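Local coordinates for protein MaoC-like dehydratase (Rhodospirillum rubrum, PDB 3EXZ) that probably acts as a dehydratase of the MaoC family, a hot-dog-fold lyase that removes water from, or adds it to, its substrate, at residues A[97-109]-A[116-128]. Residues are numbered along the deposited sequence; the frame is centred on the assembly and turned at random.
Sequences ELHVETTVLAITP and RAIVTCQSDTLNQ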
loop_
_atom_site.group_PDB
_atom_site.type_symbol
_atom_site.label_atom_id
_atom_site.label_comp_id
_atom_site.label_asym_id
_atom_site.label_seq_id
_atom_site.Cartn_x
_atom_site.Cartn_y
_atom_site.Cartn_z
ATOM N N GLU A 97 17.208 -8.906 2.747
ATOM C CA GLU A 97 16.732 -9.087 4.114
ATOM C C GLU A 97 16.110 -7.757 4.535
ATOM O O GLU A 97 16.799 -6.735 4.631
ATOM C CB GLU A 97 17.860 -9.413 5.087
ATOM C CG GLU A 97 18.357 -10.839 4.997
ATOM C CD GLU A 97 17.604 -11.796 5.905
ATOM O OE1 GLU A 97 17.420 -11.451 7.089
ATOM O OE2 GLU A 97 17.206 -12.889 5.438
ATOM N N LEU A 98 14.807 -7.769 4.778
ATOM C CA LEU A 98 14.116 -6.566 5.192
ATOM C C LEU A 98 13.730 -6.582 6.667
ATOM O O LEU A 98 13.422 -7.634 7.248
ATOM C CB LEU A 98 12.814 -6.380 4.389
ATOM C CG LEU A 98 12.886 -6.485 2.858
ATOM C CD1 LEU A 98 11.515 -6.222 2.243
ATOM C CD2 LEU A 98 13.918 -5.494 2.325
ATOM N N HIS A 99 13.782 -5.403 7.271
ATOM C CA HIS A 99 13.311 -5.217 8.629
ATOM C C HIS A 99 12.786 -3.781 8.649
ATOM O O HIS A 99 13.168 -2.956 7.811
ATOM C CB HIS A 99 14.392 -5.420 9.684
ATOM C CG HIS A 99 15.362 -4.301 9.765
ATOM N ND1 HIS A 99 16.334 -4.093 8.814
ATOM C CD2 HIS A 99 15.482 -3.295 10.660
ATOM C CE1 HIS A 99 17.014 -3.004 9.120
ATOM N NE2 HIS A 99 16.515 -2.499 10.235
ATOM N N VAL A 100 11.898 -3.475 9.585
ATOM C CA VAL A 100 11.346 -2.136 9.637
ATOM C C VAL A 100 11.739 -1.367 10.883
ATOM O O VAL A 100 11.762 -1.925 11.986
ATOM C CB VAL A 100 9.802 -2.170 9.562
ATOM C CG1 VAL A 100 9.254 -0.745 9.377
ATOM C CG2 VAL A 100 9.353 -3.083 8.422
ATOM N N GLU A 101 12.092 -0.095 10.687
ATOM C CA GLU A 101 12.429 0.807 11.795
ATOM C C GLU A 101 11.353 1.917 11.872
ATOM O O GLU A 101 11.249 2.770 10.986
ATOM C CB GLU A 101 13.822 1.418 11.603
ATOM C CG GLU A 101 14.938 0.474 12.025
ATOM C CD GLU A 101 16.325 1.008 11.700
ATOM O OE1 GLU A 101 16.461 2.240 11.512
ATOM O OE2 GLU A 101 17.276 0.190 11.635
ATOM N N THR A 102 10.558 1.911 12.939
ATOM C CA THR A 102 9.476 2.882 13.085
ATOM C C THR A 102 9.722 3.954 14.145
ATOM O O THR A 102 10.197 3.657 15.239
ATOM C CB THR A 102 8.131 2.138 13.389
ATOM O OG1 THR A 102 7.923 1.112 12.407
ATOM C CG2 THR A 102 6.938 3.104 13.340
ATOM N N THR A 103 9.413 5.201 13.799
ATOM C CA THR A 103 9.585 6.321 14.727
ATOM C C THR A 103 8.275 7.089 14.899
ATOM O O THR A 103 7.593 7.379 13.915
ATOM C CB THR A 103 10.644 7.349 14.220
ATOM O OG1 THR A 103 11.885 6.683 13.956
ATOM C CG2 THR A 103 10.877 8.460 15.266
ATOM N N VAL A 104 7.913 7.385 16.149
ATOM C CA VAL A 104 6.716 8.178 16.450
ATOM C C VAL A 104 7.142 9.649 16.237
ATOM O O VAL A 104 8.056 10.152 16.901
ATOM C CB VAL A 104 6.253 7.987 17.911
ATOM C CG1 VAL A 104 4.975 8.791 18.159
ATOM C CG2 VAL A 104 6.012 6.506 18.183
ATOM N N LEU A 105 6.472 10.332 15.313
ATOM C CA LEU A 105 6.788 11.716 14.974
ATOM C C LEU A 105 5.889 12.711 15.676
ATOM O O LEU A 105 6.270 13.864 15.884
ATOM C CB LEU A 105 6.671 11.932 13.455
ATOM C CG LEU A 105 7.582 11.140 12.503
ATOM C CD1 LEU A 105 7.534 11.764 11.106
ATOM C CD2 LEU A 105 9.011 11.155 13.035
ATOM N N ALA A 106 4.693 12.256 16.026
ATOM C CA ALA A 106 3.720 13.106 16.691
ATOM C C ALA A 106 2.546 12.309 17.269
ATOM O O ALA A 106 2.198 11.241 16.759
ATOM C CB ALA A 106 3.186 14.161 15.693
ATOM N N ILE A 107 1.966 12.829 18.352
ATOM C CA ILE A 107 0.789 12.237 19.001
ATOM C C ILE A 107 -0.219 13.388 19.055
ATOM O O ILE A 107 0.075 14.465 19.582
ATOM C CB ILE A 107 1.083 11.718 20.423
ATOM C CG1 ILE A 107 1.958 10.467 20.341
ATOM C CG2 ILE A 107 -0.223 11.384 21.132
ATOM C CD1 ILE A 107 3.263 10.612 21.081
ATOM N N THR A 108 -1.412 13.160 18.522
ATOM C CA THR A 108 -2.416 14.201 18.450
ATOM C C THR A 108 -3.756 13.688 18.929
ATOM O O THR A 108 -4.549 13.143 18.152
ATOM C CB THR A 108 -2.517 14.720 16.983
ATOM O OG1 THR A 108 -1.235 15.230 16.572
ATOM C CG2 THR A 108 -3.554 15.822 16.853
ATOM N N PRO A 109 -4.023 13.856 20.229
ATOM C CA PRO A 109 -5.275 13.406 20.836
ATOM C C PRO A 109 -6.510 13.993 20.181
ATOM O O PRO A 109 -6.483 15.108 19.663
ATOM C CB PRO A 109 -5.129 13.813 22.310
ATOM C CG PRO A 109 -4.121 14.921 22.297
ATOM C CD PRO A 109 -3.155 14.539 21.208
ATOM N N ARG A 116 -8.606 8.476 22.743
ATOM C CA ARG A 116 -7.820 8.045 21.593
ATOM C C ARG A 116 -7.064 9.223 20.978
ATOM O O ARG A 116 -7.400 10.381 21.217
ATOM C CB ARG A 116 -8.755 7.429 20.549
ATOM C CG ARG A 116 -9.626 8.450 19.850
ATOM C CD ARG A 116 -10.239 7.884 18.594
ATOM N NE ARG A 116 -11.606 7.430 18.808
ATOM C CZ ARG A 116 -12.377 6.916 17.857
ATOM N NH1 ARG A 116 -11.909 6.780 16.621
ATOM N NH2 ARG A 116 -13.620 6.552 18.137
ATOM N N ALA A 117 -6.049 8.907 20.179
ATOM C CA ALA A 117 -5.218 9.913 19.525
ATOM C C ALA A 117 -4.764 9.398 18.171
ATOM O O ALA A 117 -4.789 8.191 17.923
ATOM C CB ALA A 117 -3.973 10.205 20.392
ATOM N N ILE A 118 -4.379 10.317 17.289
ATOM C CA ILE A 118 -3.846 9.937 15.988
ATOM C C ILE A 118 -2.329 10.053 16.156
ATOM O O ILE A 118 -1.789 11.135 16.403
ATOM C CB ILE A 118 -4.362 10.849 14.860
ATOM C CG1 ILE A 118 -5.761 10.383 14.451
ATOM C CG2 ILE A 118 -3.412 10.808 13.675
ATOM C CD1 ILE A 118 -6.465 11.330 13.513
ATOM N N VAL A 119 -1.653 8.911 16.059
ATOM C CA VAL A 119 -0.207 8.841 16.209
ATOM C C VAL A 119 0.447 8.719 14.843
ATOM O O VAL A 119 0.147 7.796 14.081
ATOM C CB VAL A 119 0.213 7.613 17.079
ATOM C CG1 VAL A 119 1.727 7.611 17.305
ATOM C CG2 VAL A 119 -0.530 7.638 18.416
ATOM N N THR A 120 1.329 9.664 14.534
ATOM C CA THR A 120 2.041 9.660 13.267
ATOM C C THR A 120 3.278 8.771 13.390
ATOM O O THR A 120 4.226 9.095 14.107
ATOM C CB THR A 120 2.472 11.087 12.862
ATOM O OG1 THR A 120 1.309 11.911 12.708
ATOM C CG2 THR A 120 3.225 11.059 11.547
ATOM N N CYS A 121 3.260 7.644 12.686
ATOM C CA CYS A 121 4.371 6.703 12.720
ATOM C C CYS A 121 5.080 6.645 11.387
ATOM O O CYS A 121 4.453 6.404 10.353
ATOM C CB CYS A 121 3.878 5.296 13.063
ATOM S SG CYS A 121 2.981 5.200 14.612
ATOM N N GLN A 122 6.386 6.869 11.413
ATOM C CA GLN A 122 7.174 6.811 10.194
ATOM C C GLN A 122 7.965 5.512 10.172
ATOM O O GLN A 122 8.922 5.343 10.925
ATOM C CB GLN A 122 8.130 8.001 10.106
ATOM C CG GLN A 122 8.932 8.030 8.826
ATOM C CD GLN A 122 9.660 9.339 8.616
ATOM O OE1 GLN A 122 9.097 10.304 8.088
ATOM N NE2 GLN A 122 10.914 9.388 9.046
ATOM N N SER A 123 7.547 4.591 9.314
ATOM C CA SER A 123 8.223 3.310 9.184
ATOM C C SER A 123 9.110 3.274 7.944
ATOM O O SER A 123 8.651 3.519 6.827
ATOM C CB SER A 123 7.204 2.175 9.095
ATOM O OG SER A 123 6.329 2.195 10.208
ATOM N N ASP A 124 10.390 2.984 8.153
ATOM C CA ASP A 124 11.342 2.867 7.061
ATOM C C ASP A 124 11.705 1.389 6.944
ATOM O O ASP A 124 12.196 0.776 7.899
ATOM C CB ASP A 124 12.603 3.698 7.329
ATOM C CG ASP A 124 12.394 5.185 7.078
ATOM O OD1 ASP A 124 13.348 5.960 7.304
ATOM O OD2 ASP A 124 11.290 5.583 6.649
ATOM N N THR A 125 11.423 0.808 5.782
ATOM C CA THR A 125 11.744 -0.590 5.528
ATOM C C THR A 125 13.118 -0.566 4.869
ATOM O O THR A 125 13.322 0.081 3.840
ATOM C CB THR A 125 10.710 -1.232 4.605
ATOM O OG1 THR A 125 9.407 -0.798 5.018
ATOM C CG2 THR A 125 10.792 -2.774 4.699
ATOM N N LEU A 126 14.061 -1.274 5.473
ATOM C CA LEU A 126 15.428 -1.294 4.983
ATOM C C LEU A 126 15.916 -2.685 4.627
ATOM O O LEU A 126 15.475 -3.678 5.218
ATOM C CB LEU A 126 16.371 -0.757 6.073
ATOM C CG LEU A 126 15.955 0.465 6.907
ATOM C CD1 LEU A 126 16.837 0.570 8.143
ATOM C CD2 LEU A 126 16.054 1.728 6.071
ATOM N N ASN A 127 16.814 -2.752 3.645
ATOM C CA ASN A 127 17.435 -4.023 3.303
ATOM C C ASN A 127 18.780 -4.097 4.059
ATOM O O ASN A 127 19.129 -3.187 4.822
ATOM C CB ASN A 127 17.663 -4.190 1.797
ATOM C CG ASN A 127 18.434 -3.053 1.182
ATOM O OD1 ASN A 127 19.239 -2.389 1.838
ATOM N ND2 ASN A 127 18.204 -2.833 -0.110
ATOM N N GLN A 128 19.536 -5.171 3.841
ATOM C CA GLN A 128 20.803 -5.387 4.537
ATOM C C GLN A 128 21.887 -4.367 4.233
ATOM O O GLN A 128 22.900 -4.302 4.929
ATOM C CB GLN A 128 21.329 -6.794 4.245
ATOM C CG GLN A 128 21.464 -7.110 2.769
ATOM C CD GLN A 128 20.241 -7.818 2.224
ATOM O OE1 GLN A 128 19.216 -7.194 1.934
ATOM N NE2 GLN A 128 20.338 -9.139 2.095
HETATM O O HOH W 1 -0.413 12.465 14.846
#
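From H99-L126 to P109-A117, strands 97-109 and 116-126 form an antiparallel hairpin in the hot-dog sheet, their axes 158° apart in direction. The register slips once: L105 N donates to T120 O (2.8 Å) while T120 N reaches A106 O (2.9 Å). One residue thus faces two, a beta bulge supported by the helix-like psi of L105 (-26°).

V100, T102, S123 and T125 share the face covered by helix 57-72, the sausage of the hot dog; T125 OG1 bonds T64 there. In the non-hydrogen-bonded pair T102-S123 the hydroxyls join, OG1 to OG at 2.9 Å, which pairs two buried polar atoms across the strands. Beyond them, V104 CG1 and V119 CG1 meet at 3.6 Å; chi1 near 180° in both residues sets each methyl anti to its own backbone N, bringing the two together.

The other face carries H99, E101 and L126. L126 CD1 lies 3.5 Å from E101 OE2 and also packs obliquely against the H99 ring. H99 NE2 donates to E101 OE2 (3.1 Å) almost straight and in the ring plane, though it meets the carboxylate from above. Near the bulge, a water hydrogen-bonds T120 OG1 at 2.8 Å.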